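Local coordinates for uncharacterized protein (Corynebacterium diphtheriae NCTC 13129, PDB 3B4Q) that is of unknown function but forms a small all-helical domain related to the C-terminal region of resuscitation-promoting factor Rpf1, at residues Gln65-Ala68 with Phe69-Ala72; Gly79-Met82 with Ala83-Ala87; Leu47-Ala50 with Ile51-Leu55; Gln29-Ala32 with Ala33-Leu37. All coordinates share one frame; numbering follows the deposited sequence.

Contact 1 of 4, residues Gln65-Ala68 with Phe69-Ala72; sequences QIEA and FYQA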
loop_
_atom_site.group_PDB
_atom_site.type_symbol
_atom_site.label_atom_id
_atom_site.label_comp_id
_atom_site.label_asym_id
_atom_site.label_seq_id
_atom_site.Cartn_x
_atom_site.Cartn_y
_atom_site.Cartn_z
ATOM N N GLN A 65 -3.984 -14.374 4.815
ATOM C CA GLN A 65 -4.664 -13.831 3.650
ATOM C C GLN A 65 -3.964 -12.551 3.199
ATOM O O GLN A 65 -3.854 -12.301 1.997
ATOM C CB GLN A 65 -6.109 -13.478 3.947
ATOM C CG GLN A 65 -6.847 -13.116 2.668
ATOM C CD GLN A 65 -8.287 -12.713 2.910
ATOM O OE1 GLN A 65 -8.580 -11.614 3.407
ATOM N NE2 GLN A 65 -9.198 -13.589 2.522
ATOM N N ILE A 66 -3.535 -11.729 4.157
ATOM C CA ILE A 66 -2.883 -10.464 3.774
ATOM C C ILE A 66 -1.533 -10.711 3.084
ATOM O O ILE A 66 -1.221 -10.085 2.038
ATOM C CB ILE A 66 -2.754 -9.489 4.941
ATOM C CG1 ILE A 66 -4.129 -9.236 5.556
ATOM C CG2 ILE A 66 -2.169 -8.134 4.451
ATOM C CD1 ILE A 66 -4.079 -8.383 6.794
ATOM N N GLU A 67 -0.750 -11.632 3.642
ATOM C CA GLU A 67 0.486 -12.070 3.008
ATOM C C GLU A 67 0.223 -12.584 1.600
ATOM O O GLU A 67 0.980 -12.308 0.672
ATOM C CB GLU A 67 1.188 -13.158 3.862
ATOM C CG GLU A 67 2.303 -13.909 3.132
ATOM C CD GLU A 67 3.576 -13.098 2.986
ATOM O OE1 GLU A 67 3.693 -12.059 3.674
ATOM O OE2 GLU A 67 4.470 -13.497 2.186
ATOM N N ALA A 68 -0.856 -13.340 1.442
ATOM C CA ALA A 68 -1.144 -13.927 0.133
ATOM C C ALA A 68 -1.478 -12.848 -0.872
ATOM O O ALA A 68 -0.986 -12.868 -2.001
ATOM C CB ALA A 68 -2.280 -14.914 0.226
ATOM N N PHE A 69 -2.301 -11.887 -0.446
ATOM C CA PHE A 69 -2.621 -10.773 -1.358
ATOM C C PHE A 69 -1.415 -9.865 -1.711
ATOM O O PHE A 69 -1.334 -9.288 -2.797
ATOM C CB PHE A 69 -3.796 -9.985 -0.846
ATOM C CG PHE A 69 -5.131 -10.672 -1.072
ATOM C CD1 PHE A 69 -5.443 -11.249 -2.314
ATOM C CD2 PHE A 69 -6.079 -10.735 -0.053
ATOM C CE1 PHE A 69 -6.698 -11.876 -2.542
ATOM C CE2 PHE A 69 -7.314 -11.352 -0.264
ATOM C CZ PHE A 69 -7.620 -11.935 -1.510
ATOM N N TYR A 70 -0.469 -9.756 -0.788
ATOM C CA TYR A 70 0.796 -9.095 -1.087
ATOM C C TYR A 70 1.516 -9.860 -2.196
ATOM O O TYR A 70 1.919 -9.283 -3.196
ATOM C CB TYR A 70 1.641 -9.020 0.188
ATOM C CG TYR A 70 3.055 -8.516 0.004
ATOM C CD1 TYR A 70 3.316 -7.204 -0.396
ATOM C CD2 TYR A 70 4.142 -9.345 0.291
ATOM C CE1 TYR A 70 4.635 -6.757 -0.548
ATOM C CE2 TYR A 70 5.436 -8.898 0.176
ATOM C CZ TYR A 70 5.687 -7.614 -0.251
ATOM O OH TYR A 70 6.987 -7.149 -0.384
ATOM N N GLN A 71 1.664 -11.171 -2.019
ATOM C CA GLN A 71 2.421 -11.948 -3.021
ATOM C C GLN A 71 1.695 -11.992 -4.369
ATOM O O GLN A 71 2.325 -12.084 -5.435
ATOM C CB GLN A 71 2.734 -13.359 -2.521
ATOM C CG GLN A 71 3.593 -13.353 -1.251
ATOM C CD GLN A 71 5.030 -12.823 -1.433
ATOM O OE1 GLN A 71 5.497 -12.579 -2.556
ATOM N NE2 GLN A 71 5.737 -12.652 -0.311
ATOM N N ALA A 72 0.374 -11.914 -4.322
ATOM C CA ALA A 72 -0.394 -11.935 -5.558
ATOM C C ALA A 72 -0.429 -10.588 -6.271
ATOM O O ALA A 72 -0.931 -10.501 -7.378
ATOM C CB ALA A 72 -1.797 -12.454 -5.307
#
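Glu67 with Gln71 and Gln65 with Phe69 are two i/i+4 side-chain pairs along the single helix 64-72, a local contact at the surface of this helical domain. The polar pair is a hydrogen bond from Gln71 NE2 to Glu67 OE2, 2.9 Å long and almost straight at the hydrogen (172°). The acceptor lies close to the amide plane of Gln71, whereas the amide nitrogen stands above the carboxylate plane of Glu67. Glu67 reaches outward, and the bend of Gln71 (chi2 -67°) folds its amide back toward the preceding turn. The other end of the Gln71 amide is also held, its OE1 accepting a bond from Arg74.

The second pair is packing. Gln65 and Phe69 run side by side in the same direction, with Gln65 CG 3.5 Å and Gln65 CD 3.6 Å from Phe69 CE2; the amide and ring planes are 49° apart, so they do not stack. Phe69 CD2 also comes to 3.4 Å from Gln65 O. Beneath both pairs runs the backbone ladder, for example Phe69 N to Gln65 O at 2.9 Å. Ile66 and Tyr70 face inward, and Tyr70 stacks on Tyr48 and bonds through its hydroxyl to Asp45. The arrangement is that of an amphipathic alpha-helix, with Glu67-Gln71 on its outer side and Gln65-Phe69 at the border, where Phe69 leans on Ala83 of helix 77-83.

Contact 2 of 4, residues Gly79-Met82 with Ala83-Ala87; sequences GFYM and ANRGA. With SO4 (sulfate ion), chain C.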
loop_
_atom_site.group_PDB
_atom_site.type_symbol
_atom_site.label_atom_id
_atom_site.label_comp_id
_atom_site.label_asym_id
_atom_site.label_seq_id
_atom_site.Cartn_x
_atom_site.Cartn_y
_atom_site.Cartn_z
ATOM N N GLY A 79 -4.499 -3.248 -7.367
ATOM C CA GLY A 79 -4.945 -4.606 -7.054
ATOM C C GLY A 79 -4.666 -4.956 -5.604
ATOM O O GLY A 79 -5.508 -5.565 -4.909
ATOM N N PHE A 80 -3.484 -4.563 -5.127
ATOM C CA PHE A 80 -3.104 -4.869 -3.739
ATOM C C PHE A 80 -4.015 -4.154 -2.747
ATOM O O PHE A 80 -4.502 -4.751 -1.779
ATOM C CB PHE A 80 -1.653 -4.437 -3.512
ATOM C CG PHE A 80 -1.203 -4.560 -2.073
ATOM C CD1 PHE A 80 -0.944 -5.799 -1.509
ATOM C CD2 PHE A 80 -1.075 -3.411 -1.266
ATOM C CE1 PHE A 80 -0.545 -5.924 -0.176
ATOM C CE2 PHE A 80 -0.673 -3.536 0.068
ATOM C CZ PHE A 80 -0.402 -4.810 0.608
ATOM N N TYR A 81 -4.243 -2.881 -2.995
ATOM C CA TYR A 81 -5.073 -2.090 -2.092
ATOM C C TYR A 81 -6.506 -2.617 -2.098
ATOM O O TYR A 81 -7.101 -2.815 -1.029
ATOM C CB TYR A 81 -5.050 -0.637 -2.508
ATOM C CG TYR A 81 -5.933 0.230 -1.625
ATOM C CD1 TYR A 81 -5.633 0.411 -0.251
ATOM C CD2 TYR A 81 -7.083 0.834 -2.132
ATOM C CE1 TYR A 81 -6.475 1.184 0.575
ATOM C CE2 TYR A 81 -7.921 1.601 -1.327
ATOM C CZ TYR A 81 -7.605 1.801 0.023
ATOM O OH TYR A 81 -8.452 2.577 0.845
HETATM N N MSE A 82 -7.046 -2.887 -3.278
HETATM C CA MSE A 82 -8.434 -3.355 -3.344
HETATM C C MSE A 82 -8.585 -4.726 -2.655
HETATM O O MSE A 82 -9.563 -4.960 -1.903
HETATM C CB MSE A 82 -8.980 -3.337 -4.787
HETATM C CG MSE A 82 -9.067 -1.915 -5.374
HETATM SE SE MSE A 82 -10.201 -0.687 -4.318
HETATM C CE MSE A 82 -11.944 -1.410 -4.793
ATOM N N ALA A 83 -7.602 -5.594 -2.851
ATOM C CA ALA A 83 -7.665 -6.919 -2.260
ATOM C C ALA A 83 -7.641 -6.826 -0.724
ATOM O O ALA A 83 -8.313 -7.622 -0.002
ATOM C CB ALA A 83 -6.484 -7.718 -2.749
ATOM N N ASN A 84 -6.859 -5.887 -0.201
ATOM C CA ASN A 84 -6.682 -5.793 1.274
ATOM C C ASN A 84 -7.494 -4.662 1.901
ATOM O O ASN A 84 -7.283 -4.299 3.071
ATOM C CB ASN A 84 -5.207 -5.656 1.614
ATOM C CG ASN A 84 -4.439 -6.976 1.443
ATOM O OD1 ASN A 84 -3.396 -7.016 0.763
ATOM N ND2 ASN A 84 -4.988 -8.054 1.979
ATOM N N ARG A 85 -8.444 -4.119 1.134
ATOM C CA ARG A 85 -9.157 -2.933 1.599
ATOM C C ARG A 85 -9.976 -3.224 2.848
ATOM O O ARG A 85 -10.031 -2.391 3.768
ATOM C CB ARG A 85 -10.033 -2.313 0.503
ATOM C CG ARG A 85 -10.423 -0.885 0.834
ATOM C CD ARG A 85 -11.045 -0.196 -0.364
ATOM N NE ARG A 85 -12.232 -0.888 -0.855
ATOM C CZ ARG A 85 -13.459 -0.718 -0.363
ATOM N NH1 ARG A 85 -13.687 0.130 0.625
ATOM N NH2 ARG A 85 -14.474 -1.396 -0.900
ATOM N N GLY A 86 -10.614 -4.396 2.887
ATOM C CA GLY A 86 -11.406 -4.732 4.080
ATOM C C GLY A 86 -10.472 -4.883 5.296
ATOM O O GLY A 86 -10.801 -4.453 6.420
ATOM N N ALA A 87 -9.332 -5.547 5.095
ATOM C CA ALA A 87 -8.330 -5.674 6.165
ATOM C C ALA A 87 -7.878 -4.304 6.682
ATOM O O ALA A 87 -7.770 -4.053 7.869
ATOM C CB ALA A 87 -7.142 -6.434 5.648
HETATM S S SO4 C . -17.217 -1.439 1.963
HETATM O O1 SO4 C . -17.279 -2.759 1.348
HETATM O O2 SO4 C . -17.149 -1.481 3.417
HETATM O O3 SO4 C . -18.499 -0.813 1.619
HETATM O O4 SO4 C . -16.146 -0.634 1.391
HETATM O O HOH W 1 -12.006 -3.642 -2.002
HETATM O O HOH W 2 -11.158 -6.157 0.531
#
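Phe80 and Asn84, Tyr81 and Arg85, and Met82 and Arg85 meet where helix 77-83 gives way to helix 85-91. Among the backbone bonds, Asn84 N reaches Phe80 O at 3.1 Å as a regular helical link. At Asn84 the chain leaves helical torsions (phi -103°, psi 14°), and Arg85 N then makes only a weak bond to Met82 O at 3.3 Å.

Water fills out that carbonyl. Met82 O accepts a hydrogen from one water at 2.8 Å, which in turn accepts from Arg85 NE; a second water links the same oxygen to Gly86 N.

Side-chain packing flanks the break. Asn84 OD1 comes within 3.2 Å of Phe80 CE1, the amide and ring planes being 74° apart. Arg85 lays its aliphatic part against the Tyr81 ring, Arg85 CD being 3.7 Å from Tyr81 CE2, and runs beside Met82, present as selenomethionine.

The charged end of Arg85 meets a sulfate: Arg85 NH1 and NH2 both donate to sulfate O4, at 2.7 Å and 2.9 Å, at the edge of the guanidinium and in its plane. A long, weak ion pair joins NH1 to Asp89. The sulfate is probably from the crystallisation liquor, so the chemistry implies a guanidinium able to hold an anion, without establishing a physiological ligand.

Contact 3 of 4, residues Leu47-Ala50 with Ile51-Leu55; sequences LYNA and IKVRL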
loop_
_atom_site.group_PDB
_atom_site.type_symbol
_atom_site.label_atom_id
_atom_site.label_comp_id
_atom_site.label_asym_id
_atom_site.label_seq_id
_atom_site.Cartn_x
_atom_site.Cartn_y
_atom_site.Cartn_z
ATOM N N LEU A 47 2.955 -0.058 2.111
ATOM C CA LEU A 47 1.657 -0.279 2.716
ATOM C C LEU A 47 1.611 -1.658 3.420
ATOM O O LEU A 47 1.072 -1.798 4.537
ATOM C CB LEU A 47 0.566 -0.154 1.657
ATOM C CG LEU A 47 -0.890 -0.341 2.126
ATOM C CD1 LEU A 47 -1.132 0.522 3.409
ATOM C CD2 LEU A 47 -1.816 -0.019 1.017
ATOM N N TYR A 48 2.189 -2.678 2.789
ATOM C CA TYR A 48 2.249 -3.967 3.438
ATOM C C TYR A 48 2.993 -3.819 4.781
ATOM O O TYR A 48 2.574 -4.335 5.829
ATOM C CB TYR A 48 2.947 -4.972 2.529
ATOM C CG TYR A 48 3.035 -6.367 3.112
ATOM C CD1 TYR A 48 1.877 -7.033 3.488
ATOM C CD2 TYR A 48 4.250 -7.005 3.280
ATOM C CE1 TYR A 48 1.897 -8.305 4.014
ATOM C CE2 TYR A 48 4.289 -8.311 3.816
ATOM C CZ TYR A 48 3.091 -8.926 4.179
ATOM O OH TYR A 48 3.045 -10.188 4.713
ATOM N N ASN A 49 4.093 -3.073 4.765
ATOM C CA ASN A 49 4.815 -2.923 6.007
ATOM C C ASN A 49 3.998 -2.181 7.044
ATOM O O ASN A 49 4.022 -2.567 8.212
ATOM C CB ASN A 49 6.160 -2.237 5.797
ATOM C CG ASN A 49 7.023 -2.304 7.042
ATOM O OD1 ASN A 49 7.377 -3.386 7.518
ATOM N ND2 ASN A 49 7.325 -1.140 7.596
ATOM N N ALA A 50 3.240 -1.160 6.624
ATOM C CA ALA A 50 2.423 -0.389 7.566
ATOM C C ALA A 50 1.384 -1.282 8.250
ATOM O O ALA A 50 1.109 -1.152 9.449
ATOM C CB ALA A 50 1.702 0.768 6.836
ATOM N N ILE A 51 0.799 -2.183 7.476
ATOM C CA ILE A 51 -0.169 -3.144 8.018
ATOM C C ILE A 51 0.522 -4.015 9.073
ATOM O O ILE A 51 -0.022 -4.235 10.162
ATOM C CB ILE A 51 -0.753 -4.020 6.914
ATOM C CG1 ILE A 51 -1.585 -3.137 5.950
ATOM C CG2 ILE A 51 -1.565 -5.200 7.547
ATOM C CD1 ILE A 51 -1.911 -3.775 4.576
ATOM N N LYS A 52 1.714 -4.505 8.745
ATOM C CA LYS A 52 2.491 -5.314 9.703
ATOM C C LYS A 52 2.806 -4.554 10.998
ATOM O O LYS A 52 2.627 -5.102 12.101
ATOM C CB LYS A 52 3.768 -5.865 9.041
ATOM C CG LYS A 52 3.453 -6.923 7.982
ATOM C CD LYS A 52 4.660 -7.817 7.606
ATOM C CE LYS A 52 5.783 -6.979 7.017
ATOM N NZ LYS A 52 6.721 -7.757 6.159
ATOM N N VAL A 53 3.231 -3.299 10.872
ATOM C CA VAL A 53 3.549 -2.430 12.019
ATOM C C VAL A 53 2.322 -2.241 12.922
ATOM O O VAL A 53 2.413 -2.343 14.161
ATOM C CB VAL A 53 4.182 -1.072 11.543
ATOM C CG1 VAL A 53 4.228 -0.019 12.657
ATOM C CG2 VAL A 53 5.612 -1.320 11.008
ATOM N N ARG A 54 1.168 -2.015 12.305
ATOM C CA ARG A 54 -0.075 -1.802 13.034
ATOM C C ARG A 54 -0.508 -3.068 13.785
ATOM O O ARG A 54 -1.025 -3.006 14.914
ATOM C CB ARG A 54 -1.143 -1.336 12.043
ATOM C CG ARG A 54 -2.490 -1.103 12.630
ATOM C CD ARG A 54 -2.660 0.276 13.154
ATOM N NE ARG A 54 -3.989 0.365 13.725
ATOM C CZ ARG A 54 -4.253 0.635 14.989
ATOM N NH1 ARG A 54 -3.269 0.885 15.836
ATOM N NH2 ARG A 54 -5.512 0.676 15.391
ATOM N N LEU A 55 -0.275 -4.225 13.166
ATOM C CA LEU A 55 -0.620 -5.525 13.767
ATOM C C LEU A 55 0.349 -5.988 14.849
ATOM O O LEU A 55 -0.062 -6.662 15.806
ATOM C CB LEU A 55 -0.718 -6.610 12.703
ATOM C CG LEU A 55 -1.962 -6.570 11.825
ATOM C CD1 LEU A 55 -1.754 -7.455 10.647
ATOM C CD2 LEU A 55 -3.197 -6.980 12.619
HETATM O O HOH W 3 7.789 -5.051 5.580
#
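Lys52 lies across the ring of Tyr48, the residue one turn before it in helix 39-56. Lys52 CG stands 4.3 Å above the plane of the Tyr48 ring, offset toward the rim, and CD makes an off-centre CH-pi contact, 4.3 Å from the Tyr48 centroid and 30° off the normal. Lys52 NZ comes to 3.4 Å from Tyr48 CE2. The bend at chi3 (-62°) brings NZ down past the CD2-CE2 edge of the Tyr48 ring.

A water then ties Lys52 to Asn49, three residues earlier: it accepts from Lys52 NZ at 3.0 Å and donates to Asn49 OD1 at 2.6 Å. At the other end of the Asn49 amide, Val53 CG2 packs 3.8 Å from Asn49 ND2. Asn49 and Val53 lie on the exposed side of this amphipathic alpha-helix, the Tyr48-Lys52 pair at its border with Tyr48 buried, and inside Leu47 CG meets Ile51 CD1 at 4.3 Å.

The i/i+4 backbone bonds set this spacing, Lys52 N to Tyr48 O being 3.0 Å and its N-H...O angle 166°. Outside the helix, Tyr48 is stacked with Tyr70 of helix 64-72. Leu47 and Ile51 rest on Ile88 of helix 85-91, and Ala50 packs on Ala24 of helix 19-35.

Contact 4 of 4, residues Gln29-Ala32 with Ala33-Leu37; sequences QEYA and AQAGL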
loop_
_atom_site.group_PDB
_atom_site.type_symbol
_atom_site.label_atom_id
_atom_site.label_comp_id
_atom_site.label_asym_id
_atom_site.label_seq_id
_atom_site.Cartn_x
_atom_site.Cartn_y
_atom_site.Cartn_z
ATOM N N GLN A 29 5.848 7.021 -2.734
ATOM C CA GLN A 29 5.728 7.646 -4.032
ATOM C C GLN A 29 6.774 8.737 -4.183
ATOM O O GLN A 29 7.393 8.841 -5.242
ATOM C CB GLN A 29 4.288 8.157 -4.199
ATOM C CG GLN A 29 3.971 8.720 -5.547
ATOM C CD GLN A 29 2.473 8.837 -5.775
ATOM O OE1 GLN A 29 1.698 7.903 -5.510
ATOM N NE2 GLN A 29 2.063 9.971 -6.333
ATOM N N GLU A 30 7.045 9.479 -3.106
ATOM C CA GLU A 30 8.033 10.573 -3.098
ATOM C C GLU A 30 9.427 9.990 -3.339
ATOM O O GLU A 30 10.192 10.469 -4.232
ATOM C CB GLU A 30 8.030 11.288 -1.733
ATOM C CG GLU A 30 6.787 12.167 -1.424
ATOM C CD GLU A 30 6.750 12.719 0.021
ATOM O OE1 GLU A 30 7.427 12.180 0.961
ATOM O OE2 GLU A 30 6.028 13.717 0.215
ATOM N N TYR A 31 9.761 8.977 -2.525
ATOM C CA TYR A 31 11.110 8.354 -2.619
ATOM C C TYR A 31 11.333 7.677 -3.977
ATOM O O TYR A 31 12.405 7.814 -4.631
ATOM C CB TYR A 31 11.377 7.390 -1.450
ATOM C CG TYR A 31 12.757 6.801 -1.584
ATOM C CD1 TYR A 31 13.877 7.617 -1.493
ATOM C CD2 TYR A 31 12.940 5.467 -1.932
ATOM C CE1 TYR A 31 15.181 7.087 -1.655
ATOM C CE2 TYR A 31 14.240 4.933 -2.093
ATOM C CZ TYR A 31 15.330 5.753 -1.939
ATOM O OH TYR A 31 16.599 5.265 -2.155
ATOM N N ALA A 32 10.325 6.960 -4.451
ATOM C CA ALA A 32 10.436 6.283 -5.760
ATOM C C ALA A 32 10.749 7.270 -6.882
ATOM O O ALA A 32 11.548 6.967 -7.797
ATOM C CB ALA A 32 9.133 5.533 -6.094
ATOM N N ALA A 33 10.127 8.451 -6.817
ATOM C CA ALA A 33 10.391 9.466 -7.834
ATOM C C ALA A 33 11.831 9.971 -7.744
ATOM O O ALA A 33 12.489 10.126 -8.785
ATOM C CB ALA A 33 9.408 10.609 -7.739
ATOM N N GLN A 34 12.315 10.199 -6.522
ATOM C CA GLN A 34 13.664 10.720 -6.256
ATOM C C GLN A 34 14.753 9.728 -6.694
ATOM O O GLN A 34 15.758 10.105 -7.352
ATOM C CB GLN A 34 13.819 11.029 -4.752
ATOM C CG GLN A 34 12.976 12.212 -4.223
ATOM C CD GLN A 34 12.900 12.272 -2.687
ATOM O OE1 GLN A 34 12.608 13.325 -2.089
ATOM N NE2 GLN A 34 13.147 11.141 -2.046
ATOM N N ALA A 35 14.560 8.464 -6.315
ATOM C CA ALA A 35 15.554 7.422 -6.531
ATOM C C ALA A 35 15.413 6.624 -7.833
ATOM O O ALA A 35 16.265 5.770 -8.126
ATOM C CB ALA A 35 15.620 6.465 -5.315
ATOM N N GLY A 36 14.356 6.874 -8.606
ATOM C CA GLY A 36 14.136 6.138 -9.856
ATOM C C GLY A 36 13.697 4.696 -9.707
ATOM O O GLY A 36 13.994 3.834 -10.553
ATOM N N LEU A 37 12.970 4.432 -8.629
ATOM C CA LEU A 37 12.483 3.103 -8.373
ATOM C C LEU A 37 11.031 3.002 -8.857
ATOM O O LEU A 37 10.395 4.012 -9.215
ATOM C CB LEU A 37 12.627 2.737 -6.889
ATOM C CG LEU A 37 14.026 3.026 -6.300
ATOM C CD1 LEU A 37 14.142 2.561 -4.845
ATOM C CD2 LEU A 37 15.095 2.371 -7.143
#
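The C-terminal end of helix 19-35 closes here in a Schellman-type C-cap, with the Tyr31 ring packed against Ala35 and Leu37 beside it. The name rests on two features. Leu37 N bonds back to Ala32 O, five residues earlier, at 3.0 Å, the donor lying in the carbonyl plane, on a lone pair; and Gly36 between them has left the helix with positive phi (72°), which reverses the chain. Just before it the backbone is still regular: Ala35 N reaches Tyr31 O at 2.8 Å, nearly along the C=O axis.

The side chains pack over this end. Ala35 CB sits over a face of the Tyr31 ring, 3.9 Å from its centroid and 28° off the normal, a CH-pi contact whose nearest carbon is Tyr31 CZ at 3.5 Å. Having CG anti to the backbone N (chi1 -179°) points the Tyr31 ring forward along the helix, over Ala35. Leu37 CD1 comes to 3.6 Å from Tyr31 CE2, while in the conformer given Gln34 NE2 lies at the ring edge, 3.6 Å from Tyr31 CD1.

On the inner side, Ala32 and Tyr31 touch Leu42 of the following helix 39-56, and Gln29 bonds through OE1 to Arg11 N near the start of the chain. Reversal at a positive-phi glycine, closed by the 6→1 bond from Leu37 N to Ala32 O and covered by apolar side chains, is typical of a Schellman-type helix end.

In the fold
From the N terminus the contacts come in the order 4, 3, 1, 2; each spans only adjoining residues, so none nests in or crosses another and none closes a long loop. Contact 4 ends helix 19-35, just before helix 39-56, which carries contact 3. Beyond the unmodelled residues 58-60 come contact 1 on helix 64-72 and contact 2 at the junction of helices 77-83 and 85-91. Contacts 1, 2 and 3 touch one another: Phe80 reaches both Tyr70 and Leu47, and Ile66 meets Ile51. Contact 4 stands apart, its centre about 24 Å from that of contact 1, across the chain's centre, and about 9 Å from contact 3 by nearest atoms.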